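Local coordinates for protein probable sugar kinase (Clostridium perfringens, PDB 3KZH) that is probably a carbohydrate kinase of the PfkB (ribokinase-like) family, expected to transfer a phosphoryl group to a sugar, at residues 16-21 with 38-43; 62-67 with 89-94; 242-247 with 308-313; 277-282 with 301-306. All blocks are in the same frame, centred on the assembly; numbering follows the deposited sequence.

Contact 1: 16-21 with 38-43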
loop_
_atom_site.group_PDB
_atom_site.type_symbol
_atom_site.label_atom_id
_atom_site.label_comp_id
_atom_site.label_asym_id
_atom_site.label_seq_id
_atom_site.Cartn_x
_atom_site.Cartn_y
_atom_site.Cartn_z
ATOM N N VAL A 16 6.493 4.372 9.436
ATOM C CA VAL A 16 6.592 2.995 8.974
ATOM C C VAL A 16 5.246 2.500 8.457
ATOM O O VAL A 16 4.208 2.795 9.048
ATOM C CB VAL A 16 7.039 2.025 10.122
ATOM C CG1 VAL A 16 7.323 0.613 9.566
ATOM C CG2 VAL A 16 8.259 2.560 10.875
ATOM N N VAL A 17 5.272 1.760 7.347
ATOM C CA VAL A 17 4.063 1.144 6.803
ATOM C C VAL A 17 4.184 -0.351 7.131
ATOM O O VAL A 17 5.130 -0.994 6.698
ATOM C CB VAL A 17 3.914 1.325 5.254
ATOM C CG1 VAL A 17 2.679 0.571 4.740
ATOM C CG2 VAL A 17 3.770 2.791 4.890
ATOM N N ASP A 18 3.266 -0.875 7.939
ATOM C CA ASP A 18 3.248 -2.296 8.301
ATOM C C ASP A 18 2.324 -3.088 7.364
ATOM O O ASP A 18 1.197 -2.672 7.103
ATOM C CB ASP A 18 2.769 -2.483 9.741
ATOM C CG ASP A 18 3.791 -2.043 10.776
ATOM O OD1 ASP A 18 4.992 -2.325 10.610
ATOM O OD2 ASP A 18 3.380 -1.440 11.787
ATOM N N VAL A 19 2.839 -4.181 6.799
ATOM C CA VAL A 19 2.071 -5.059 5.899
ATOM C C VAL A 19 2.087 -6.461 6.521
ATOM O O VAL A 19 3.105 -7.152 6.507
ATOM C CB VAL A 19 2.654 -5.091 4.446
ATOM C CG1 VAL A 19 1.686 -5.808 3.504
ATOM C CG2 VAL A 19 2.916 -3.675 3.918
ATOM N N PHE A 20 0.954 -6.851 7.093
ATOM C CA PHE A 20 0.810 -8.132 7.774
ATOM C C PHE A 20 -0.076 -9.143 7.052
ATOM O O PHE A 20 -1.200 -8.825 6.664
ATOM C CB PHE A 20 0.241 -7.919 9.182
ATOM C CG PHE A 20 1.198 -7.296 10.160
ATOM C CD1 PHE A 20 2.359 -7.978 10.569
ATOM C CD2 PHE A 20 0.903 -6.043 10.740
ATOM C CE1 PHE A 20 3.231 -7.426 11.555
ATOM C CE2 PHE A 20 1.763 -5.472 11.731
ATOM C CZ PHE A 20 2.931 -6.171 12.137
ATOM N N GLY A 21 0.433 -10.364 6.907
ATOM C CA GLY A 21 -0.318 -11.438 6.275
ATOM C C GLY A 21 -0.668 -12.489 7.305
ATOM O O GLY A 21 0.223 -13.142 7.844
ATOM N N LYS A 38 -3.313 -7.134 5.949
ATOM C CA LYS A 38 -3.662 -5.937 6.704
ATOM C C LYS A 38 -2.538 -4.913 6.523
ATOM O O LYS A 38 -1.365 -5.219 6.727
ATOM C CB LYS A 38 -3.831 -6.301 8.190
ATOM C CG LYS A 38 -4.906 -5.540 8.958
ATOM C CD LYS A 38 -4.433 -4.178 9.471
ATOM C CE LYS A 38 -5.612 -3.300 9.884
ATOM N NZ LYS A 38 -5.223 -1.867 10.056
ATOM N N ILE A 39 -2.912 -3.715 6.079
ATOM C CA ILE A 39 -1.962 -2.618 5.886
ATOM C C ILE A 39 -2.269 -1.538 6.929
ATOM O O ILE A 39 -3.412 -1.093 7.056
ATOM C CB ILE A 39 -2.034 -1.989 4.456
ATOM C CG1 ILE A 39 -1.963 -3.060 3.366
ATOM C CG2 ILE A 39 -0.868 -1.029 4.238
ATOM C CD1 ILE A 39 -3.324 -3.596 2.932
ATOM N N SER A 40 -1.253 -1.153 7.695
ATOM C CA SER A 40 -1.411 -0.120 8.718
ATOM C C SER A 40 -0.197 0.792 8.799
ATOM O O SER A 40 0.912 0.393 8.459
ATOM C CB SER A 40 -1.691 -0.743 10.089
ATOM O OG SER A 40 -0.627 -1.577 10.509
ATOM N N PHE A 41 -0.427 2.019 9.255
ATOM C CA PHE A 41 0.631 3.009 9.410
ATOM C C PHE A 41 1.130 3.056 10.849
ATOM O O PHE A 41 0.339 3.118 11.795
ATOM C CB PHE A 41 0.141 4.388 8.975
ATOM C CG PHE A 41 -0.350 4.450 7.558
ATOM C CD1 PHE A 41 0.421 3.936 6.496
ATOM C CD2 PHE A 41 -1.579 5.063 7.269
ATOM C CE1 PHE A 41 -0.020 4.031 5.160
ATOM C CE2 PHE A 41 -2.034 5.163 5.932
ATOM C CZ PHE A 41 -1.249 4.651 4.879
ATOM N N GLY A 42 2.451 3.033 10.999
ATOM C CA GLY A 42 3.069 3.035 12.312
ATOM C C GLY A 42 4.214 4.007 12.461
ATOM O O GLY A 42 4.421 4.882 11.615
ATOM N N GLY A 43 5.013 3.773 13.505
ATOM C CA GLY A 43 6.124 4.645 13.852
ATOM C C GLY A 43 5.568 5.540 14.947
ATOM O O GLY A 43 4.557 6.199 14.720
#

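Contact 2: 62-67 with 89-94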
loop_
_atom_site.group_PDB
_atom_site.type_symbol
_atom_site.label_atom_id
_atom_site.label_comp_id
_atom_site.label_asym_id
_atom_site.label_seq_id
_atom_site.Cartn_x
_atom_site.Cartn_y
_atom_site.Cartn_z
HETATM N N MSE A 62 7.762 16.209 10.332
HETATM C CA MSE A 62 8.954 16.069 9.508
HETATM C C MSE A 62 9.450 14.634 9.638
HETATM O O MSE A 62 9.905 14.213 10.697
HETATM C CB MSE A 62 10.022 17.070 9.951
HETATM C CG MSE A 62 11.190 17.264 8.979
HETATM SE SE MSE A 62 12.478 18.512 9.686
HETATM C CE MSE A 62 11.379 20.061 9.552
ATOM N N SER A 63 9.362 13.893 8.541
ATOM C CA SER A 63 9.759 12.502 8.543
ATOM C C SER A 63 10.717 12.176 7.419
ATOM O O SER A 63 11.341 13.070 6.834
ATOM C CB SER A 63 8.506 11.627 8.455
ATOM O OG SER A 63 8.758 10.291 8.872
ATOM N N ILE A 64 10.870 10.874 7.176
ATOM C CA ILE A 64 11.723 10.330 6.128
ATOM C C ILE A 64 10.865 9.399 5.258
ATOM O O ILE A 64 10.458 8.324 5.695
ATOM C CB ILE A 64 12.912 9.536 6.730
ATOM C CG1 ILE A 64 13.849 10.472 7.513
ATOM C CG2 ILE A 64 13.647 8.793 5.639
ATOM C CD1 ILE A 64 14.892 9.766 8.360
ATOM N N LEU A 65 10.570 9.840 4.042
ATOM C CA LEU A 65 9.793 9.040 3.105
ATOM C C LEU A 65 10.695 8.484 2.007
ATOM O O LEU A 65 11.896 8.791 1.966
ATOM C CB LEU A 65 8.648 9.853 2.507
ATOM C CG LEU A 65 7.527 10.291 3.442
ATOM C CD1 LEU A 65 6.629 11.219 2.691
ATOM C CD2 LEU A 65 6.756 9.104 3.986
ATOM N N GLY A 66 10.111 7.701 1.103
ATOM C CA GLY A 66 10.910 7.100 0.058
ATOM C C GLY A 66 10.560 7.238 -1.398
ATOM O O GLY A 66 11.142 6.501 -2.187
ATOM N N ASN A 67 9.617 8.114 -1.765
ATOM C CA ASN A 67 9.227 8.348 -3.180
ATOM C C ASN A 67 8.425 7.196 -3.841
ATOM O O ASN A 67 7.800 7.378 -4.892
ATOM C CB ASN A 67 10.488 8.749 -4.002
ATOM C CG ASN A 67 10.211 9.016 -5.468
ATOM O OD1 ASN A 67 9.397 9.870 -5.817
ATOM N ND2 ASN A 67 10.903 8.283 -6.337
HETATM N N MSE A 89 11.836 14.557 4.450
HETATM C CA MSE A 89 12.899 14.103 3.556
HETATM C C MSE A 89 12.388 13.015 2.628
HETATM O O MSE A 89 11.843 12.014 3.085
HETATM C CB MSE A 89 14.125 13.588 4.334
HETATM C CG MSE A 89 15.266 13.035 3.434
HETATM SE SE MSE A 89 16.788 12.438 4.418
HETATM C CE MSE A 89 16.291 10.626 4.660
ATOM N N VAL A 90 12.526 13.252 1.329
ATOM C CA VAL A 90 12.123 12.287 0.319
ATOM C C VAL A 90 13.388 11.754 -0.373
ATOM O O VAL A 90 14.214 12.532 -0.853
ATOM C CB VAL A 90 11.084 12.890 -0.706
ATOM C CG1 VAL A 90 9.837 13.378 0.027
ATOM C CG2 VAL A 90 11.683 14.047 -1.528
ATOM N N ILE A 91 13.575 10.435 -0.338
ATOM C CA ILE A 91 14.737 9.799 -0.963
ATOM C C ILE A 91 14.389 9.236 -2.334
ATOM O O ILE A 91 13.613 8.284 -2.447
ATOM C CB ILE A 91 15.330 8.650 -0.098
ATOM C CG1 ILE A 91 15.570 9.121 1.328
ATOM C CG2 ILE A 91 16.676 8.165 -0.692
ATOM C CD1 ILE A 91 15.969 8.029 2.254
ATOM N N GLU A 92 15.013 9.809 -3.362
ATOM C CA GLU A 92 14.822 9.384 -4.745
ATOM C C GLU A 92 15.395 7.984 -4.963
ATOM O O GLU A 92 16.582 7.738 -4.700
ATOM C CB GLU A 92 15.467 10.391 -5.694
ATOM C CG GLU A 92 14.634 11.657 -5.900
ATOM C CD GLU A 92 13.799 11.636 -7.183
ATOM O OE1 GLU A 92 13.782 12.672 -7.885
ATOM O OE2 GLU A 92 13.167 10.596 -7.495
ATOM N N GLY A 93 14.507 7.056 -5.327
ATOM C CA GLY A 93 14.893 5.671 -5.549
ATOM C C GLY A 93 14.917 4.854 -4.267
ATOM O O GLY A 93 14.985 3.619 -4.311
ATOM N N GLY A 94 14.842 5.549 -3.128
ATOM C CA GLY A 94 14.854 4.907 -1.821
ATOM C C GLY A 94 13.527 4.273 -1.455
ATOM O O GLY A 94 12.582 4.282 -2.249
#

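Contact 3: 242-247 with 308-313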
loop_
_atom_site.group_PDB
_atom_site.type_symbol
_atom_site.label_atom_id
_atom_site.label_comp_id
_atom_site.label_asym_id
_atom_site.label_seq_id
_atom_site.Cartn_x
_atom_site.Cartn_y
_atom_site.Cartn_z
ATOM N N ILE A 242 -2.838 11.778 39.050
ATOM C CA ILE A 242 -4.237 11.651 38.629
ATOM C C ILE A 242 -4.433 10.302 37.948
ATOM O O ILE A 242 -3.597 9.858 37.157
ATOM C CB ILE A 242 -4.693 12.831 37.687
ATOM C CG1 ILE A 242 -4.593 14.180 38.417
ATOM C CG2 ILE A 242 -6.145 12.659 37.278
ATOM C CD1 ILE A 242 -4.712 15.406 37.530
ATOM N N LYS A 243 -5.557 9.670 38.259
ATOM C CA LYS A 243 -5.905 8.368 37.712
ATOM C C LYS A 243 -7.373 8.391 37.328
ATOM O O LYS A 243 -8.159 9.136 37.911
ATOM C CB LYS A 243 -5.646 7.296 38.781
ATOM C CG LYS A 243 -6.037 5.871 38.441
ATOM C CD LYS A 243 -6.060 5.041 39.698
ATOM C CE LYS A 243 -6.804 3.739 39.489
ATOM N NZ LYS A 243 -6.788 2.908 40.728
ATOM N N ALA A 244 -7.720 7.618 36.304
ATOM C CA ALA A 244 -9.099 7.506 35.863
ATOM C C ALA A 244 -9.641 6.163 36.324
ATOM O O ALA A 244 -8.920 5.164 36.349
ATOM C CB ALA A 244 -9.192 7.618 34.352
ATOM N N THR A 245 -10.903 6.158 36.739
ATOM C CA THR A 245 -11.568 4.927 37.161
ATOM C C THR A 245 -12.248 4.367 35.897
ATOM O O THR A 245 -12.302 5.053 34.866
ATOM C CB THR A 245 -12.619 5.194 38.292
ATOM O OG1 THR A 245 -13.677 6.025 37.800
ATOM C CG2 THR A 245 -11.974 5.888 39.481
ATOM N N GLU A 246 -12.699 3.113 35.954
ATOM C CA GLU A 246 -13.406 2.446 34.840
ATOM C C GLU A 246 -12.673 2.279 33.491
ATOM O O GLU A 246 -13.317 2.227 32.434
ATOM C CB GLU A 246 -14.793 3.103 34.608
ATOM C CG GLU A 246 -15.790 2.966 35.757
ATOM C CD GLU A 246 -16.152 1.521 36.051
ATOM O OE1 GLU A 246 -16.692 0.847 35.143
ATOM O OE2 GLU A 246 -15.878 1.059 37.181
ATOM N N VAL A 247 -11.344 2.180 33.524
ATOM C CA VAL A 247 -10.559 2.006 32.293
ATOM C C VAL A 247 -10.228 0.528 32.046
ATOM O O VAL A 247 -9.463 -0.088 32.800
ATOM C CB VAL A 247 -9.235 2.851 32.297
ATOM C CG1 VAL A 247 -8.509 2.729 30.962
ATOM C CG2 VAL A 247 -9.529 4.311 32.560
ATOM N N GLU A 308 -15.719 14.551 30.160
ATOM C CA GLU A 308 -16.847 14.997 30.993
ATOM C C GLU A 308 -17.448 13.824 31.771
ATOM O O GLU A 308 -17.751 13.948 32.954
ATOM C CB GLU A 308 -17.936 15.654 30.124
ATOM C CG GLU A 308 -18.990 16.462 30.912
ATOM C CD GLU A 308 -20.208 16.860 30.078
ATOM O OE1 GLU A 308 -20.087 17.758 29.210
ATOM O OE2 GLU A 308 -21.294 16.282 30.303
ATOM N N LYS A 309 -17.535 12.677 31.095
ATOM C CA LYS A 309 -18.080 11.424 31.618
ATOM C C LYS A 309 -17.147 10.610 32.521
ATOM O O LYS A 309 -17.552 9.564 33.040
ATOM C CB LYS A 309 -18.545 10.553 30.437
ATOM C CG LYS A 309 -19.996 10.797 30.024
ATOM C CD LYS A 309 -20.264 10.801 28.509
ATOM C CE LYS A 309 -20.246 9.422 27.859
ATOM N NZ LYS A 309 -18.886 9.022 27.393
ATOM N N THR A 310 -15.923 11.097 32.738
ATOM C CA THR A 310 -14.938 10.379 33.556
ATOM C C THR A 310 -14.849 10.827 35.020
ATOM O O THR A 310 -14.874 12.021 35.330
ATOM C CB THR A 310 -13.506 10.413 32.885
ATOM O OG1 THR A 310 -13.574 9.836 31.575
ATOM C CG2 THR A 310 -12.472 9.611 33.683
ATOM N N THR A 311 -14.755 9.837 35.906
ATOM C CA THR A 311 -14.606 10.056 37.343
ATOM C C THR A 311 -13.111 9.890 37.634
ATOM O O THR A 311 -12.521 8.849 37.308
ATOM C CB THR A 311 -15.458 9.052 38.167
ATOM O OG1 THR A 311 -16.847 9.308 37.923
ATOM C CG2 THR A 311 -15.185 9.191 39.677
ATOM N N TRP A 312 -12.519 10.915 38.247
ATOM C CA TRP A 312 -11.091 10.930 38.554
ATOM C C TRP A 312 -10.699 10.780 40.022
ATOM O O TRP A 312 -11.435 11.175 40.924
ATOM C CB TRP A 312 -10.439 12.231 38.030
ATOM C CG TRP A 312 -10.724 12.601 36.580
ATOM C CD1 TRP A 312 -11.726 13.410 36.126
ATOM C CD2 TRP A 312 -9.998 12.174 35.417
ATOM N NE1 TRP A 312 -11.680 13.511 34.755
ATOM C CE2 TRP A 312 -10.629 12.767 34.289
ATOM C CE3 TRP A 312 -8.874 11.350 35.208
ATOM C CZ2 TRP A 312 -10.177 12.553 32.965
ATOM C CZ3 TRP A 312 -8.418 11.134 33.881
ATOM C CH2 TRP A 312 -9.075 11.736 32.784
ATOM N N GLU A 313 -9.527 10.185 40.239
ATOM C CA GLU A 313 -8.931 10.040 41.564
ATOM C C GLU A 313 -7.763 11.009 41.448
ATOM O O GLU A 313 -6.885 10.823 40.601
ATOM C CB GLU A 313 -8.427 8.618 41.815
ATOM C CG GLU A 313 -9.497 7.653 42.305
ATOM C CD GLU A 313 -8.975 6.244 42.514
ATOM O OE1 GLU A 313 -7.830 6.080 42.991
ATOM O OE2 GLU A 313 -9.720 5.292 42.200
HETATM O O HOH W 1 -14.674 6.955 34.991
#

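Contact 4: 277-282 with 301-306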
loop_
_atom_site.group_PDB
_atom_site.type_symbol
_atom_site.label_atom_id
_atom_site.label_comp_id
_atom_site.label_asym_id
_atom_site.label_seq_id
_atom_site.Cartn_x
_atom_site.Cartn_y
_atom_site.Cartn_z
ATOM N N VAL A 277 -3.101 16.988 31.920
ATOM C CA VAL A 277 -2.957 15.608 32.388
ATOM C C VAL A 277 -4.249 14.815 32.150
ATOM O O VAL A 277 -4.191 13.696 31.653
ATOM C CB VAL A 277 -2.525 15.601 33.900
ATOM C CG1 VAL A 277 -2.443 14.229 34.461
ATOM C CG2 VAL A 277 -1.165 16.199 34.036
ATOM N N LYS A 278 -5.395 15.455 32.395
ATOM C CA LYS A 278 -6.706 14.833 32.210
ATOM C C LYS A 278 -7.098 14.643 30.752
ATOM O O LYS A 278 -7.611 13.576 30.387
ATOM C CB LYS A 278 -7.796 15.631 32.927
ATOM C CG LYS A 278 -7.824 15.463 34.433
ATOM C CD LYS A 278 -8.937 16.308 35.017
ATOM C CE LYS A 278 -8.698 16.574 36.480
ATOM N NZ LYS A 278 -9.621 17.609 37.027
ATOM N N PHE A 279 -6.799 15.660 29.929
ATOM C CA PHE A 279 -7.090 15.673 28.483
ATOM C C PHE A 279 -6.239 14.602 27.796
ATOM O O PHE A 279 -6.754 13.790 27.032
ATOM C CB PHE A 279 -6.827 17.079 27.879
ATOM C CG PHE A 279 -7.284 17.231 26.434
ATOM C CD1 PHE A 279 -8.550 17.777 26.134
ATOM C CD2 PHE A 279 -6.485 16.750 25.361
ATOM C CE1 PHE A 279 -9.022 17.838 24.791
ATOM C CE2 PHE A 279 -6.951 16.804 24.016
ATOM C CZ PHE A 279 -8.224 17.348 23.736
ATOM N N ALA A 280 -4.937 14.638 28.065
ATOM C CA ALA A 280 -3.978 13.686 27.513
ATOM C C ALA A 280 -4.235 12.248 27.971
ATOM O O ALA A 280 -4.005 11.306 27.220
ATOM C CB ALA A 280 -2.574 14.113 27.877
HETATM N N MSE A 281 -4.737 12.091 29.196
HETATM C CA MSE A 281 -5.042 10.778 29.744
HETATM C C MSE A 281 -6.301 10.212 29.114
HETATM O O MSE A 281 -6.375 9.004 28.868
HETATM C CB MSE A 281 -5.185 10.843 31.251
HETATM C CG MSE A 281 -4.555 9.661 31.961
HETATM SE SE MSE A 281 -4.647 9.814 33.881
HETATM C CE MSE A 281 -4.371 11.656 34.051
ATOM N N THR A 282 -7.265 11.097 28.819
ATOM C CA THR A 282 -8.528 10.724 28.150
ATOM C C THR A 282 -8.208 10.179 26.747
ATOM O O THR A 282 -8.800 9.193 26.321
ATOM C CB THR A 282 -9.519 11.931 28.060
ATOM O OG1 THR A 282 -9.907 12.319 29.384
ATOM C CG2 THR A 282 -10.768 11.575 27.266
ATOM N N ASP A 301 -14.066 16.468 19.750
ATOM C CA ASP A 301 -15.384 16.214 20.345
ATOM C C ASP A 301 -15.499 14.916 21.161
ATOM O O ASP A 301 -16.042 14.953 22.262
ATOM C CB ASP A 301 -16.516 16.317 19.295
ATOM C CG ASP A 301 -16.211 15.564 17.992
ATOM O OD1 ASP A 301 -15.485 14.552 18.017
ATOM O OD2 ASP A 301 -16.707 15.991 16.928
ATOM N N THR A 302 -14.922 13.812 20.668
ATOM C CA THR A 302 -14.965 12.522 21.383
ATOM C C THR A 302 -14.096 12.522 22.652
ATOM O O THR A 302 -14.459 11.902 23.651
ATOM C CB THR A 302 -14.613 11.276 20.488
ATOM O OG1 THR A 302 -13.196 11.101 20.395
ATOM C CG2 THR A 302 -15.180 11.420 19.086
ATOM N N VAL A 303 -12.974 13.254 22.613
ATOM C CA VAL A 303 -12.055 13.379 23.753
ATOM C C VAL A 303 -12.742 14.195 24.843
ATOM O O VAL A 303 -12.782 13.766 25.991
ATOM C CB VAL A 303 -10.690 14.048 23.360
ATOM C CG1 VAL A 303 -9.773 14.157 24.565
ATOM C CG2 VAL A 303 -10.015 13.268 22.285
ATOM N N LEU A 304 -13.348 15.317 24.454
ATOM C CA LEU A 304 -14.076 16.184 25.387
ATOM C C LEU A 304 -15.331 15.531 25.984
ATOM O O LEU A 304 -15.640 15.743 27.155
ATOM C CB LEU A 304 -14.447 17.510 24.725
ATOM C CG LEU A 304 -13.334 18.507 24.375
ATOM C CD1 LEU A 304 -13.964 19.765 23.785
ATOM C CD2 LEU A 304 -12.511 18.873 25.596
ATOM N N ALA A 305 -16.006 14.697 25.191
ATOM C CA ALA A 305 -17.216 13.981 25.624
ATOM C C ALA A 305 -16.879 12.900 26.650
ATOM O O ALA A 305 -17.643 12.690 27.593
ATOM C CB ALA A 305 -17.940 13.360 24.425
ATOM N N LYS A 306 -15.729 12.239 26.470
ATOM C CA LYS A 306 -15.277 11.195 27.393
ATOM C C LYS A 306 -14.663 11.803 28.654
ATOM O O LYS A 306 -14.749 11.205 29.720
ATOM C CB LYS A 306 -14.287 10.234 26.726
ATOM C CG LYS A 306 -14.234 8.852 27.394
ATOM C CD LYS A 306 -12.832 8.277 27.441
ATOM C CE LYS A 306 -12.790 6.937 28.150
ATOM N NZ LYS A 306 -13.572 5.902 27.431
#

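Contact 1: 16-21 with 38-43
V17 divides its two methyls between two side chains of the opposite strand: CG2 lies at the edge of the F41 ring, in the ring plane and 3.9 Å from F41 CD1, while CG1 rests 3.9 Å from I39 CG2. All three side chains point the same way, on one face of a beta hairpin, strands 16-23 and 32-42, that belongs to the small sheet serving as the lid in ribokinase-like kinases. V17 CG1 stands anti to the backbone N (chi1 176°), which places it beside I39. V17, V19 and F41 pack on H70 and I74 of helix 69-81, and V19 also meets L100 of the second subunit. D18, F20, K38 and S40 occupy the other face, where D18 and F20 touch strand 98-103.

Three antiparallel pairs, V16 with G42, D18 with S40, and F20 with K38, each exchange two backbone hydrogen bonds, though V16 N stands well above the G42 carbonyl plane. G42 ends the strand and G43 is the N-cap residue of the helix that follows; the two probably correspond to the diglycine hinge between lid and core in ribokinase. S40 OG, lying between its own N and carbonyl carbon (chi1 61°), comes to 3.6 Å of D18 CB.

Contact 2: 62-67 with 89-94
Two very short strands, 64-65 and 89-90, run parallel with I64 beside M89 and L65 beside V90, joined by a zigzag of three backbone hydrogen bonds. M89 N gives to S63 O and L65 N to M89 O at 2.7 Å; I91 N to L65 O is longer, 3.3 Å, its donor standing 43° out of the carbonyl plane.

On one face, I64 and the selenomethionine M89 lie side by side. The M89 chain is extended as far as SE and then bends (chi3 91°), bringing CE to within 3.4 Å of I64 CG2, a close methyl contact, and 3.8 Å of I64 CG1. The same I64 CG2 meets I91 CD1 at 4.2 Å. L65 points to the other face and is received by I74 and V75 of helix 69-81. Farther on, the N67 amide and the E92 carboxylate are turned 69° apart; N67 ND2 and E92 OE2 come to 3.4 Å, but the angle is too poor for a hydrogen bond.

Beyond the second strand the chain folds back in a type II turn from I91 to G94, closed by G94 N to I91 O. The pair extends, as a separate two-stranded parallel sheet, the beta-alpha-beta unit of strand 59-62, helix 69-81 and strand 83-84, a building block of the ribokinase-like alpha/beta fold.

Contact 3: 242-247 with 308-313
The indole of W312 receives the opposite strand around its benzene ring: K243 O lies at the edge, near the ring plane, while I242 CG2, 3.7 Å from W312 CE3, and A244 CB, 3.6 Å from W312 CZ3, approach obliquely. One face carries T310 CG2, from the loop just before the strand, 3.7 Å above the plane and over its centre. K278 adds a cation-pi contact from helix 273-288, and T282 of that helix touches the indole as well. This is antiparallel edge-strand pairing: strand 312-317 closes one end of the large central sheet of the ribokinase-like alpha/beta fold by pairing with 239-244.

K243 and E313 form a hydrogen-bonded pair, K243 N to E313 O and E313 N to K243 O, both 2.9 Å. A244 and W312 follow as a non-hydrogen-bonded pair with their side chains on the same face. On the other face the extended chain of K243 runs alongside E313, yet K243 NZ stays 4.0 Å from E313 OE1. That is beyond a salt bridge, so the opposite charges can probably offer only a mild attraction. E313 OE2 also lies against the methyl T245 CG2.

Past the regular pairing, T245 N still donates to T311 O, almost in line with the carbonyl bond. The T310 hydroxyl is bonded to K306 O. A water then bridges the two segments where they diverge: it donates to T245 O at 3.0 Å, accepts from T311 N at 3.0 Å, and lies 3.1 Å from T245 OG1.

Contact 4: 277-282 with 301-306
F279 offers one ring face to V303, whose CG1 sits 3.8 Å from the ring centroid and 16° off the ring normal, a CH-pi contact. It is the heart of a helix-helix crossing in the ribokinase-like alpha/beta fold, where helices 273-288 and 300-308 meet with their local axes 113° apart and 9.5 Å from each other. Both partners reach out with a trans first torsion. For F279, chi1 of -172° sets CG anti to the backbone N, and the far end of the ring comes nearer to the second helix; V303 CG1 likewise stands anti to its own N. L304 approaches the same ring differently: its CD2 lies at the edge, in plane, 3.7 Å from F279 CE1. Y265 also stacks on the F279 ring.

One turn along, the T282 side chain starts toward the second helix, and T282 CG2, anti to the backbone N, comes to 3.2 Å of V303 O and 3.8 Å of K306 CB, the two side chains sliding past each other in opposite directions. Its hydroxyl stays with its own helix: T282 OG1 donates to K278 O at 2.8 Å, and T282 N reaches that same oxygen from the opposite face of the carbonyl plane, at 3.0 Å.

Along the chain, contacts 1 and 2 follow one another in the N-terminal part, their centres 17 Å apart, and both pack on helix 69-81 without touching each other. Contact 1 belongs to the small sheet that reaches the second subunit; contact 2 is a separate two-stranded pairing. Contacts 3 and 4 lie on the opposite side of the chain's centre from contact 2, contact 3 being 42 Å from it between centres. These two form one unit, 10 Å apart: contact 4 falls within the sequence span of contact 3, helix 300-308 is followed, after a short loop, by strand 312-317, and W312 and I242 rest on helix 273-288. The C-terminal edge of the central sheet is thus tied to its helical layer, remote from the lid.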